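Local coordinates for oxidoreductase, NAD-binding/iron-sulfur cluster-binding protein (Nitratireductor pacificus pht-3B, PDB 6ZXU) that probably removes halogens reductively from organohalide compounds, using a bound cobalamin (B12) and two [4Fe-4S] clusters, at residues A[109-114]-A[142-147]; A[115-120]-A[181-186]; A[300-305]-A[718-723]; A[465-470]-A[517-522]; A[682-687]-A[704-709]. One frame throughout, in Å; residues are numbered along the deposited sequence.

Interaction 1: residues A[109-114]-A[142-147]; sequences NLKASA and HALVFA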
# COMPACT_ATOMS: atom_id res chain seq x y z
N ASN A 109 5.06 2.13 20.28
CA ASN A 109 5.00 2.91 19.03
C ASN A 109 5.92 2.42 17.97
O ASN A 109 5.56 2.34 16.82
CB ASN A 109 5.20 4.37 19.32
CG ASN A 109 5.42 5.18 18.06
OD1 ASN A 109 6.56 5.40 17.67
ND2 ASN A 109 4.32 5.66 17.47
N LEU A 110 7.13 2.08 18.34
CA LEU A 110 8.09 1.68 17.36
C LEU A 110 7.82 0.25 16.88
O LEU A 110 8.05 -0.09 15.72
CB LEU A 110 9.46 1.81 17.95
CG LEU A 110 10.65 1.88 17.07
CD1 LEU A 110 10.54 2.99 16.05
CD2 LEU A 110 11.93 2.04 17.93
N LYS A 111 7.36 -0.62 17.78
CA LYS A 111 6.91 -1.96 17.36
C LYS A 111 5.69 -1.91 16.45
O LYS A 111 5.66 -2.57 15.47
CB LYS A 111 6.54 -2.80 18.58
CG LYS A 111 7.71 -3.31 19.36
CD LYS A 111 7.15 -4.07 20.60
CE LYS A 111 8.04 -5.22 20.91
NZ LYS A 111 7.47 -5.83 22.16
N ALA A 112 4.75 -1.05 16.76
CA ALA A 112 3.58 -0.83 15.90
C ALA A 112 3.98 -0.26 14.54
O ALA A 112 3.39 -0.62 13.51
CB ALA A 112 2.59 0.10 16.58
N SER A 113 5.04 0.51 14.50
CA SER A 113 5.58 1.05 13.26
C SER A 113 6.13 -0.04 12.42
O SER A 113 5.93 -0.01 11.20
CB SER A 113 6.65 2.13 13.51
OG SER A 113 6.17 3.23 14.25
N ALA A 114 6.88 -0.98 13.00
CA ALA A 114 7.44 -2.06 12.25
C ALA A 114 6.38 -2.99 11.66
O ALA A 114 6.50 -3.43 10.52
CB ALA A 114 8.43 -2.80 13.10
N HIS A 142 20.12 0.54 22.61
CA HIS A 142 18.98 -0.28 22.31
C HIS A 142 18.91 -0.69 20.87
O HIS A 142 19.42 0.02 20.00
CB HIS A 142 17.72 0.47 22.72
CG HIS A 142 17.58 0.62 24.21
ND1 HIS A 142 18.12 1.71 24.89
CD2 HIS A 142 16.96 -0.15 25.14
CE1 HIS A 142 17.83 1.60 26.18
NE2 HIS A 142 17.11 0.49 26.36
N ALA A 143 18.29 -1.85 20.65
CA ALA A 143 18.08 -2.39 19.37
C ALA A 143 16.57 -2.78 19.22
O ALA A 143 16.01 -3.50 20.06
CB ALA A 143 18.95 -3.56 19.12
N LEU A 144 15.94 -2.25 18.17
CA LEU A 144 14.70 -2.82 17.60
C LEU A 144 15.06 -3.87 16.60
O LEU A 144 15.71 -3.59 15.63
CB LEU A 144 13.89 -1.74 16.94
CG LEU A 144 12.57 -2.22 16.36
CD1 LEU A 144 11.50 -2.21 17.37
CD2 LEU A 144 12.20 -1.23 15.28
N VAL A 145 14.62 -5.13 16.86
CA VAL A 145 14.97 -6.24 16.03
C VAL A 145 13.66 -6.74 15.40
O VAL A 145 12.64 -6.80 16.08
CB VAL A 145 15.60 -7.39 16.83
CG1 VAL A 145 16.17 -8.44 15.93
CG2 VAL A 145 16.71 -6.84 17.74
N PHE A 146 13.70 -7.02 14.12
CA PHE A 146 12.52 -7.53 13.42
C PHE A 146 12.89 -8.57 12.42
O PHE A 146 14.00 -8.58 11.90
CB PHE A 146 11.71 -6.43 12.81
CG PHE A 146 12.45 -5.68 11.76
CD1 PHE A 146 12.50 -6.19 10.45
CD2 PHE A 146 13.04 -4.47 12.03
CE1 PHE A 146 13.13 -5.48 9.46
CE2 PHE A 146 13.75 -3.78 11.04
CZ PHE A 146 13.82 -4.30 9.75
N ALA A 147 11.96 -9.49 12.17
CA ALA A 147 12.13 -10.57 11.20
C ALA A 147 11.07 -10.35 10.11
O ALA A 147 9.95 -9.89 10.36
CB ALA A 147 11.96 -11.93 11.79
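Leu110 on helix 103-116 and Leu144 on strand 142-149 carry this helix-on-sheet contact, their side chains lying obliquely across one another. The fork of Leu144 is presented to the branch point of Leu110: Leu110 CG lies 3.9 Å from Leu144 CD2 and 4.2 Å from Leu144 CD1, so both methyls straddle one carbon. Leu144 reaches this position because its CG lies opposite the backbone N (chi1 -178°), which carries the fork out from the strand. Leucine suits both places, being branched and fully apolar where both residues are buried. Beside the pair, Lys111 offers only its aliphatic stem, Lys111 CG coming 4.4 Å from Leu144 CD1; its ammonium group leads away to a salt bridge with Asp246. Within the helix, Asn109 O takes two bonds from opposite faces of its carbonyl plane, one from Ser113 N and one from Ser113 OG (2.8 Å), which satisfies the hydroxyl in buried surroundings. Leu144 also rests on Val122 and Ile124 of strand 121-126 and on Leu183 of helix 168-190, and backbone bonds join its strand to strands 121-126 and 232-239; helix 103-116 thus lies against one face of this four-stranded antiparallel sheet.

Interaction 2: residues A[115-120]-A[181-186]; sequences YFLDAS and AILSGY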
# COMPACT_ATOMS: atom_id res chain seq x y z
N TYR A 115 5.34 -3.29 12.43
CA TYR A 115 4.26 -4.14 11.99
C TYR A 115 3.48 -3.42 10.87
O TYR A 115 3.07 -4.06 9.92
CB TYR A 115 3.31 -4.50 13.17
CG TYR A 115 3.89 -5.56 14.08
CD1 TYR A 115 4.31 -6.77 13.57
CD2 TYR A 115 4.06 -5.35 15.42
CE1 TYR A 115 4.82 -7.77 14.36
CE2 TYR A 115 4.59 -6.34 16.22
CZ TYR A 115 4.96 -7.53 15.71
OH TYR A 115 5.43 -8.54 16.47
N PHE A 116 3.29 -2.11 10.99
CA PHE A 116 2.69 -1.27 9.94
C PHE A 116 3.43 -1.44 8.60
O PHE A 116 2.81 -1.54 7.52
CB PHE A 116 2.65 0.16 10.40
CG PHE A 116 2.23 1.15 9.34
CD1 PHE A 116 0.88 1.20 8.91
CD2 PHE A 116 3.11 2.06 8.83
CE1 PHE A 116 0.47 2.13 8.00
CE2 PHE A 116 2.70 2.99 7.85
CZ PHE A 116 1.38 3.01 7.46
N LEU A 117 4.74 -1.61 8.66
CA LEU A 117 5.59 -1.80 7.47
C LEU A 117 5.71 -3.24 7.09
O LEU A 117 6.52 -3.59 6.26
CB LEU A 117 6.96 -1.17 7.69
CG LEU A 117 7.00 0.29 7.97
CD1 LEU A 117 8.41 0.74 8.29
CD2 LEU A 117 6.50 1.13 6.81
N ASP A 118 4.91 -4.10 7.70
CA ASP A 118 4.86 -5.51 7.39
C ASP A 118 6.11 -6.32 7.86
O ASP A 118 6.45 -7.33 7.27
CB ASP A 118 4.52 -5.74 5.92
CG ASP A 118 3.26 -5.03 5.52
OD1 ASP A 118 2.18 -5.41 6.07
OD2 ASP A 118 3.34 -4.05 4.72
N ALA A 119 6.72 -5.95 8.99
CA ALA A 119 7.52 -6.90 9.73
C ALA A 119 6.64 -8.05 10.16
O ALA A 119 5.48 -7.88 10.45
CB ALA A 119 8.15 -6.24 10.98
N SER A 120 7.20 -9.24 10.21
CA SER A 120 6.50 -10.44 10.66
C SER A 120 6.49 -10.57 12.18
O SER A 120 5.52 -11.05 12.77
CB SER A 120 7.13 -11.74 10.03
OG SER A 120 7.04 -11.71 8.58
N ALA A 181 15.69 1.07 7.02
CA ALA A 181 15.94 2.42 6.53
C ALA A 181 14.83 3.36 6.88
O ALA A 181 15.09 4.47 7.35
CB ALA A 181 16.12 2.42 5.01
N ILE A 182 13.58 2.88 6.82
CA ILE A 182 12.44 3.74 7.11
C ILE A 182 12.39 4.02 8.61
O ILE A 182 12.19 5.14 9.03
CB ILE A 182 11.14 3.12 6.58
CG1 ILE A 182 11.13 3.12 5.08
CG2 ILE A 182 9.99 3.94 7.11
CD1 ILE A 182 10.03 2.23 4.50
N LEU A 183 12.56 2.96 9.41
CA LEU A 183 12.43 3.09 10.81
C LEU A 183 13.57 3.88 11.45
O LEU A 183 13.33 4.68 12.33
CB LEU A 183 12.28 1.75 11.49
CG LEU A 183 10.94 0.97 11.26
CD1 LEU A 183 11.01 -0.35 11.95
CD2 LEU A 183 9.77 1.80 11.75
N SER A 184 14.79 3.65 11.00
CA SER A 184 15.92 4.46 11.44
C SER A 184 15.75 5.89 11.07
O SER A 184 15.98 6.80 11.89
CB SER A 184 17.22 3.88 10.93
OG SER A 184 17.38 3.99 9.54
N GLY A 185 15.25 6.15 9.85
CA GLY A 185 14.99 7.52 9.48
C GLY A 185 13.91 8.18 10.25
O GLY A 185 13.99 9.37 10.53
N TYR A 186 12.88 7.43 10.60
CA TYR A 186 11.80 7.93 11.48
C TYR A 186 12.34 8.37 12.85
O TYR A 186 12.00 9.46 13.34
CB TYR A 186 10.76 6.79 11.72
CG TYR A 186 9.80 6.97 12.83
CD1 TYR A 186 8.98 8.09 12.88
CD2 TYR A 186 9.65 6.01 13.81
CE1 TYR A 186 8.06 8.25 13.89
CE2 TYR A 186 8.69 6.13 14.84
CZ TYR A 186 7.89 7.23 14.88
OH TYR A 186 6.98 7.39 15.90
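Leu117, which packs on Ile182 and Leu183, is the first residue to leave helical geometry at the end of helix 103-116, where a Schellman motif stops the helix. The tight part of the contact is a single methyl. Leu117 CD1 touches Ile182 CG2 at 3.8 Å and Leu183 CD2 at 3.9 Å, so it nests between two successive side chains of helix 168-190. Leu117 and Leu183 run past each other in opposite directions, whereas Ile182 meets the methyl with its beta branch, CG2 being placed opposite its own backbone N. Three buried aliphatic residues fit here: the leucine supplies reach, and the branched isoleucine a broad flank. Ile182 is backed further by Met347 and Leu350 of helix 342-354 and by Met454 of helix 445-469.

The other side of the turn is polar and less enclosed. Asp118, partly exposed, has the positive phi (72°) that the C-prime position of a Schellman motif requires, and its OD2 makes salt bridges with Arg451 and Arg455. Arg455 also bonds to Leu117 O, tying the turn to helix 445-469 through backbone as well as side chain. Ser120, farther along, leads into strand 121-126. The motif itself is closed by two backbone bonds, Asp118 N to Tyr115 O at 2.9 Å and Ala119 N to Ala114 O at 3.0 Å.

Interaction 3: residues A[300-305]-A[718-723]; sequences TTLVVR and ARLKSS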
# COMPACT_ATOMS: atom_id res chain seq x y z
N THR A 300 -18.74 -2.80 -16.08
CA THR A 300 -20.14 -2.61 -15.68
C THR A 300 -20.62 -1.16 -15.92
O THR A 300 -21.76 -0.84 -15.68
CB THR A 300 -20.36 -2.98 -14.21
OG1 THR A 300 -19.50 -2.14 -13.38
CG2 THR A 300 -20.01 -4.46 -13.96
N THR A 301 -19.72 -0.29 -16.32
CA THR A 301 -20.04 1.08 -16.58
C THR A 301 -19.60 1.38 -18.00
O THR A 301 -18.61 0.77 -18.48
CB THR A 301 -19.32 2.04 -15.57
OG1 THR A 301 -17.91 1.70 -15.41
CG2 THR A 301 -19.98 1.99 -14.24
N LEU A 302 -20.26 2.32 -18.65
CA LEU A 302 -19.96 2.61 -20.05
C LEU A 302 -18.58 3.21 -20.31
O LEU A 302 -18.16 4.13 -19.64
CB LEU A 302 -21.01 3.56 -20.58
CG LEU A 302 -21.07 3.86 -22.06
CD1 LEU A 302 -21.26 2.60 -22.90
CD2 LEU A 302 -22.23 4.83 -22.24
N VAL A 303 -17.82 2.62 -21.22
CA VAL A 303 -16.52 3.15 -21.68
C VAL A 303 -16.64 3.31 -23.22
O VAL A 303 -16.89 2.33 -23.96
CB VAL A 303 -15.37 2.19 -21.32
CG1 VAL A 303 -14.02 2.70 -21.83
CG2 VAL A 303 -15.33 1.98 -19.82
N VAL A 304 -16.50 4.53 -23.68
CA VAL A 304 -16.58 4.82 -25.15
C VAL A 304 -15.19 5.25 -25.58
O VAL A 304 -14.86 6.43 -25.56
CB VAL A 304 -17.62 5.93 -25.41
CG1 VAL A 304 -17.81 6.11 -26.93
CG2 VAL A 304 -18.95 5.60 -24.72
N ARG A 305 -14.37 4.28 -25.99
CA ARG A 305 -12.97 4.54 -26.24
C ARG A 305 -12.74 5.59 -27.31
O ARG A 305 -11.82 6.43 -27.18
CB ARG A 305 -12.27 3.29 -26.65
CG ARG A 305 -12.13 2.28 -25.55
CD ARG A 305 -11.73 0.95 -26.13
NE ARG A 305 -11.29 0.09 -25.09
CZ ARG A 305 -12.11 -0.48 -24.21
NH1 ARG A 305 -13.43 -0.26 -24.22
NH2 ARG A 305 -11.57 -1.21 -23.27
N ALA A 718 -28.45 5.68 -25.60
CA ALA A 718 -29.39 5.94 -26.66
C ALA A 718 -28.67 6.48 -27.90
O ALA A 718 -28.87 6.02 -29.00
CB ALA A 718 -30.44 6.92 -26.19
N ARG A 719 -27.78 7.44 -27.72
CA ARG A 719 -27.02 8.03 -28.83
C ARG A 719 -26.13 7.03 -29.51
O ARG A 719 -26.11 6.93 -30.74
CB ARG A 719 -26.21 9.19 -28.30
CG ARG A 719 -25.30 9.83 -29.32
CD ARG A 719 -24.67 11.13 -28.79
NE ARG A 719 -23.87 10.86 -27.58
CZ ARG A 719 -22.69 10.29 -27.57
NH1 ARG A 719 -22.08 9.90 -28.70
NH2 ARG A 719 -22.09 10.09 -26.43
N LEU A 720 -25.39 6.25 -28.76
CA LEU A 720 -24.56 5.29 -29.37
C LEU A 720 -25.35 4.25 -30.18
O LEU A 720 -24.85 3.75 -31.20
CB LEU A 720 -23.71 4.58 -28.36
CG LEU A 720 -22.76 5.57 -27.64
CD1 LEU A 720 -22.23 4.84 -26.46
CD2 LEU A 720 -21.63 6.05 -28.50
N LYS A 721 -26.52 3.88 -29.70
CA LYS A 721 -27.35 2.83 -30.35
C LYS A 721 -27.82 3.31 -31.75
O LYS A 721 -27.88 2.53 -32.68
CB LYS A 721 -28.59 2.52 -29.47
CG LYS A 721 -29.48 1.34 -29.87
N SER A 722 -28.08 4.59 -31.90
CA SER A 722 -28.41 5.13 -33.17
C SER A 722 -27.27 5.13 -34.21
O SER A 722 -27.53 5.30 -35.36
CB SER A 722 -29.08 6.47 -33.04
OG SER A 722 -28.20 7.48 -32.70
N SER A 723 -26.04 4.83 -33.80
CA SER A 723 -24.95 4.59 -34.76
C SER A 723 -24.53 3.14 -34.80
O SER A 723 -23.53 2.82 -35.46
CB SER A 723 -23.72 5.48 -34.41
OG SER A 723 -23.97 6.85 -34.70
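Leu720, near the C-terminal end of helix 713-721, meets Val304 and Leu302 of an extended loop, and all direct contact between the two segments is apolar. Val304 and Leu720 reach toward each other tip to tip and touch as two pairs of methyls: Val304 CG2 to Leu720 CD1 at 3.8 Å, and Val304 CG1 to Leu720 CD2 at 4.1 Å. Leu302 adds a flanking touch, its CD2 lying 4.2 Å from Leu720 CD1, and continues along the helix onto Ala716 and Arg717. Leucine has the length to cross from a helix whose backbone stays well away (Val304 CA and Leu720 CA are 9.0 Å apart), while the beta-branched valine favours the extended loop.

Charged bonds frame this small patch without crossing between the segments. Arg719 NE pairs with Glu711 and Arg719 NH1 with Glu307, a residue that also touches Leu720. At the end of the loop, Arg305 NE forms a salt bridge with Glu401.

Backbone bonds fix the loop itself. Leu302 pairs with Glu566 and Val304 with Gly564, so the loop is extended here, with Leu302 and Val304 facing the helix and Val303, between them, pointing the opposite way. Val303 touches the cobalamin. The contact is therefore a surface one in which the C-terminal helix covers the outer side of a segment whose inner side lines the B12 pocket.

Interaction 4: residues A[465-470]-A[517-522]; sequences AHCRRM and IVFTTD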
# COMPACT_ATOMS: atom_id res chain seq x y z
N ALA A 465 12.28 -4.69 -13.78
CA ALA A 465 13.73 -5.01 -14.01
C ALA A 465 13.91 -6.42 -14.45
O ALA A 465 14.72 -6.69 -15.36
CB ALA A 465 14.55 -4.76 -12.77
N HIS A 466 13.08 -7.34 -13.97
CA HIS A 466 13.15 -8.70 -14.41
C HIS A 466 12.69 -8.89 -15.82
O HIS A 466 13.28 -9.61 -16.61
CB HIS A 466 12.40 -9.67 -13.46
CG HIS A 466 12.68 -11.12 -13.74
ND1 HIS A 466 13.95 -11.67 -13.67
CD2 HIS A 466 11.85 -12.12 -14.07
CE1 HIS A 466 13.88 -12.94 -13.99
NE2 HIS A 466 12.62 -13.24 -14.24
N CYS A 467 11.63 -8.20 -16.18
CA CYS A 467 11.20 -8.19 -17.58
C CYS A 467 12.35 -7.72 -18.51
O CYS A 467 12.51 -8.28 -19.56
CB CYS A 467 9.95 -7.28 -17.79
SG CYS A 467 8.45 -8.02 -17.12
N ARG A 468 13.04 -6.67 -18.12
CA ARG A 468 14.13 -6.09 -18.94
C ARG A 468 15.29 -7.11 -19.03
O ARG A 468 15.85 -7.30 -20.08
CB ARG A 468 14.56 -4.79 -18.45
CG ARG A 468 13.53 -3.70 -18.53
CD ARG A 468 14.03 -2.30 -18.28
NE ARG A 468 14.68 -2.18 -17.00
CZ ARG A 468 14.09 -1.90 -15.84
NH1 ARG A 468 12.80 -1.70 -15.77
NH2 ARG A 468 14.82 -1.80 -14.74
N ARG A 469 15.57 -7.84 -17.96
CA ARG A 469 16.52 -8.91 -17.96
C ARG A 469 16.21 -9.93 -19.01
O ARG A 469 17.10 -10.49 -19.66
CB ARG A 469 16.62 -9.54 -16.58
CG ARG A 469 17.57 -10.69 -16.47
CD ARG A 469 17.62 -11.31 -15.07
NE ARG A 469 17.88 -10.33 -13.99
CZ ARG A 469 19.08 -9.79 -13.69
NH1 ARG A 469 20.22 -10.05 -14.39
NH2 ARG A 469 19.15 -8.93 -12.68
N MET A 470 14.95 -10.20 -19.22
CA MET A 470 14.54 -11.16 -20.25
C MET A 470 14.44 -10.58 -21.66
O MET A 470 13.99 -11.25 -22.58
CB MET A 470 13.19 -11.77 -19.82
CG MET A 470 13.21 -12.46 -18.46
SD MET A 470 11.69 -13.34 -18.04
CE MET A 470 10.55 -11.97 -17.83
N ILE A 517 -0.10 0.21 -7.99
CA ILE A 517 1.10 0.48 -8.78
C ILE A 517 0.88 -0.23 -10.12
O ILE A 517 0.25 -1.29 -10.20
CB ILE A 517 2.36 -0.02 -8.02
CG1 ILE A 517 3.67 0.35 -8.71
CG2 ILE A 517 2.31 -1.54 -7.82
CD1 ILE A 517 4.07 1.75 -8.62
N VAL A 518 1.36 0.38 -11.17
CA VAL A 518 1.33 -0.16 -12.52
C VAL A 518 2.74 -0.21 -13.09
O VAL A 518 3.55 0.68 -12.86
CB VAL A 518 0.45 0.68 -13.46
CG1 VAL A 518 0.44 0.09 -14.83
CG2 VAL A 518 -0.95 0.77 -12.95
N PHE A 519 3.11 -1.33 -13.71
CA PHE A 519 4.21 -1.29 -14.65
C PHE A 519 3.75 -1.77 -15.98
O PHE A 519 2.98 -2.72 -16.07
CB PHE A 519 5.50 -2.01 -14.21
CG PHE A 519 5.45 -3.47 -14.27
CD1 PHE A 519 5.05 -4.21 -13.15
CD2 PHE A 519 5.94 -4.15 -15.39
CE1 PHE A 519 5.04 -5.59 -13.19
CE2 PHE A 519 5.90 -5.54 -15.42
CZ PHE A 519 5.45 -6.24 -14.34
N THR A 520 4.20 -1.06 -17.00
CA THR A 520 3.91 -1.44 -18.39
C THR A 520 5.05 -2.29 -18.93
O THR A 520 6.18 -2.18 -18.48
CB THR A 520 3.64 -0.23 -19.24
OG1 THR A 520 4.71 0.71 -19.14
CG2 THR A 520 2.31 0.45 -18.77
N THR A 521 4.72 -3.14 -19.89
CA THR A 521 5.69 -4.02 -20.48
C THR A 521 5.26 -4.49 -21.85
O THR A 521 4.10 -4.49 -22.18
CB THR A 521 5.99 -5.21 -19.55
OG1 THR A 521 7.09 -6.01 -20.05
CG2 THR A 521 4.80 -6.09 -19.25
N ASP A 522 6.24 -5.05 -22.59
CA ASP A 522 5.98 -5.82 -23.83
C ASP A 522 5.95 -7.32 -23.66
O ASP A 522 5.60 -8.03 -24.61
CB ASP A 522 7.02 -5.43 -24.92
CG ASP A 522 6.83 -4.01 -25.42
OD1 ASP A 522 5.62 -3.51 -25.46
OD2 ASP A 522 7.90 -3.40 -25.71
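Cys467, on helix 445-469, sends its sulfur into the angle between Phe519 and Thr521, two residues on the same side of strand 514-521. Cys467 SG is 3.9 Å from Phe519 CE2 and 3.8 Å from Thr521 OG1. Relative to the phenyl ring the sulfur stands obliquely, 5.2 Å from the centroid and 70° off the ring normal, a cysteine sulfur-aromatic contact. Phe519 holds its ring toward the helix with CG lodged between the backbone N and carbonyl carbon (chi1 74°), and there the ring also rests on Ala460, Met463 and Ala464. The small cysteine fits where helix and strand come close, Cys467 CA and Thr521 CA being 7.5 Å apart.

One shell farther out, Thr521 OG1 is fixed by hydrogen bonds with Ser473 O and Leu523 N. The strand is held by backbone bonds from Phe519 to Val424 and from Thr520 to Arg475, on the neighbouring strands 422-429 and 474-477, while Ala474 touches both Cys467 and Thr521.

No hydrogen bond joins Cys467 to Thr521, so the contact probably rests mainly on van der Waals packing of a polarisable sulfur against the ring and a hydroxyl whose hydrogen bonds are made elsewhere, which suits a buried site.

Interaction 5: residues A[682-687]-A[704-709]; sequences PRLQPP and LAEYAA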
# COMPACT_ATOMS: atom_id res chain seq x y z
N PRO A 682 -11.15 17.34 -20.26
CA PRO A 682 -10.09 17.99 -21.04
C PRO A 682 -10.30 19.44 -21.47
O PRO A 682 -9.34 20.22 -21.45
CB PRO A 682 -9.94 17.05 -22.23
CG PRO A 682 -10.17 15.71 -21.58
CD PRO A 682 -11.30 15.93 -20.64
N ARG A 683 -11.49 19.82 -21.83
CA ARG A 683 -11.61 21.20 -22.22
C ARG A 683 -11.32 22.22 -21.15
O ARG A 683 -11.09 23.35 -21.47
CB ARG A 683 -12.96 21.48 -22.83
CG ARG A 683 -14.13 21.39 -21.97
CD ARG A 683 -15.41 21.69 -22.80
NE ARG A 683 -15.48 23.11 -23.08
CZ ARG A 683 -16.05 24.01 -22.31
NH1 ARG A 683 -16.72 23.64 -21.25
NH2 ARG A 683 -15.94 25.32 -22.59
N LEU A 684 -11.41 21.84 -19.86
CA LEU A 684 -11.15 22.75 -18.76
C LEU A 684 -9.84 22.45 -18.08
O LEU A 684 -9.62 22.91 -16.95
CB LEU A 684 -12.32 22.70 -17.77
CG LEU A 684 -13.67 23.16 -18.36
CD1 LEU A 684 -14.78 23.02 -17.31
CD2 LEU A 684 -13.54 24.62 -18.75
N GLN A 685 -8.98 21.71 -18.76
CA GLN A 685 -7.68 21.35 -18.29
C GLN A 685 -6.62 22.18 -19.07
O GLN A 685 -6.92 22.61 -20.15
CB GLN A 685 -7.45 19.86 -18.49
CG GLN A 685 -8.29 19.00 -17.55
CD GLN A 685 -7.71 18.96 -16.13
OE1 GLN A 685 -7.38 19.97 -15.57
NE2 GLN A 685 -7.65 17.75 -15.53
N PRO A 686 -5.40 22.30 -18.54
CA PRO A 686 -4.26 22.79 -19.37
C PRO A 686 -4.10 21.86 -20.55
O PRO A 686 -4.15 20.63 -20.40
CB PRO A 686 -3.05 22.65 -18.46
CG PRO A 686 -3.61 22.45 -17.08
CD PRO A 686 -4.94 21.86 -17.20
N PRO A 687 -4.01 22.43 -21.74
CA PRO A 687 -3.96 21.57 -22.95
C PRO A 687 -2.68 20.77 -23.00
O PRO A 687 -1.71 21.14 -22.35
CB PRO A 687 -4.06 22.61 -24.11
CG PRO A 687 -3.81 23.96 -23.48
CD PRO A 687 -4.22 23.87 -22.05
N LEU A 704 -18.56 24.11 -12.84
CA LEU A 704 -19.92 23.91 -12.35
C LEU A 704 -20.89 23.81 -13.46
O LEU A 704 -21.78 22.94 -13.47
CB LEU A 704 -20.33 25.05 -11.38
CG LEU A 704 -19.56 25.10 -10.04
CD1 LEU A 704 -19.67 26.47 -9.39
CD2 LEU A 704 -20.06 24.03 -9.09
N ALA A 705 -20.74 24.68 -14.47
CA ALA A 705 -21.68 24.65 -15.64
C ALA A 705 -21.48 23.40 -16.47
O ALA A 705 -22.42 22.84 -17.02
CB ALA A 705 -21.50 25.88 -16.49
N GLU A 706 -20.24 22.97 -16.59
CA GLU A 706 -19.92 21.75 -17.30
C GLU A 706 -20.58 20.53 -16.67
O GLU A 706 -21.14 19.66 -17.36
CB GLU A 706 -18.40 21.57 -17.33
CG GLU A 706 -17.91 20.42 -18.15
CD GLU A 706 -18.07 20.75 -19.65
OE1 GLU A 706 -18.34 21.97 -19.96
OE2 GLU A 706 -17.95 19.81 -20.49
N TYR A 707 -20.59 20.46 -15.34
CA TYR A 707 -21.26 19.37 -14.66
C TYR A 707 -22.77 19.39 -14.87
O TYR A 707 -23.32 18.34 -15.12
CB TYR A 707 -20.90 19.38 -13.16
CG TYR A 707 -20.87 18.02 -12.44
CD1 TYR A 707 -21.94 17.19 -12.46
CD2 TYR A 707 -19.80 17.66 -11.70
CE1 TYR A 707 -21.96 16.01 -11.75
CE2 TYR A 707 -19.73 16.46 -11.03
CZ TYR A 707 -20.81 15.65 -11.05
OH TYR A 707 -20.71 14.48 -10.36
N ALA A 708 -23.39 20.55 -14.87
CA ALA A 708 -24.80 20.65 -15.14
C ALA A 708 -25.13 20.25 -16.60
O ALA A 708 -26.18 19.72 -16.87
CB ALA A 708 -25.28 22.09 -14.86
N ALA A 709 -24.19 20.39 -17.50
CA ALA A 709 -24.42 20.06 -18.89
C ALA A 709 -24.02 18.63 -19.25
O ALA A 709 -24.22 18.21 -20.35
CB ALA A 709 -23.62 21.02 -19.79
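Leu684, following a short 3-10 segment at 682-683, faces Glu706 on helix 700-709, their CA atoms 8.9 Å apart in the closest backbone approach of the two segments. Glu706 serves two partners with different parts of its side chain. Arg683 NH1 lies 2.7 Å from Glu706 OE1 in a salt bridge, but the N-H points poorly at the oxygen (121°) and the hydrogen bond is weak. OE1 sits at the guanidinium edge, near its plane, and the two flat groups are inclined by 38°. A bend in the glutamate at chi2 (73°) turns the acid group aside, while its aliphatic part meets Leu684: Leu684 CD1 lies 3.9 Å from Glu706 CB. The other leucine methyl, Leu684 CD2, stands 4.1 Å above the plane of the Arg683 guanidinium, offset toward its rim, so the leucine packs beside both charged chains. Long residues with apolar stems and charged ends suit this surface site, where Arg683 is exposed. Behind the contact, Leu684 O bonds to Arg320 of helix 317-323 and Gln685 rests on Phe317, a cobalamin-binding residue of that helix, while Tyr707 OH bonds to Lys569 O; the loop thus lies between helix 700-709 and helix 317-323.

Overall arrangement
From the N terminus, interaction 1 closes a short loop by laying helix 103-116 on strand 142-149. Interaction 2 crosses it, since 115-120 falls between the segments of interaction 1 and 181-186 lies beyond them; the two touch, partly through a probable hydrogen bond of Asn109 with Tyr186, and join the first antiparallel sheet to its helices. Interaction 3 spans over 400 residues, from 300-305 to the C-terminal helix. Nested inside it are interaction 4, which ties helix 445-469 to the second four-stranded sheet, and interaction 5, near the end of the chain. Interactions 3 and 5 use successive helices on the cobalamin side, across the chain's centre from interactions 1 and 2.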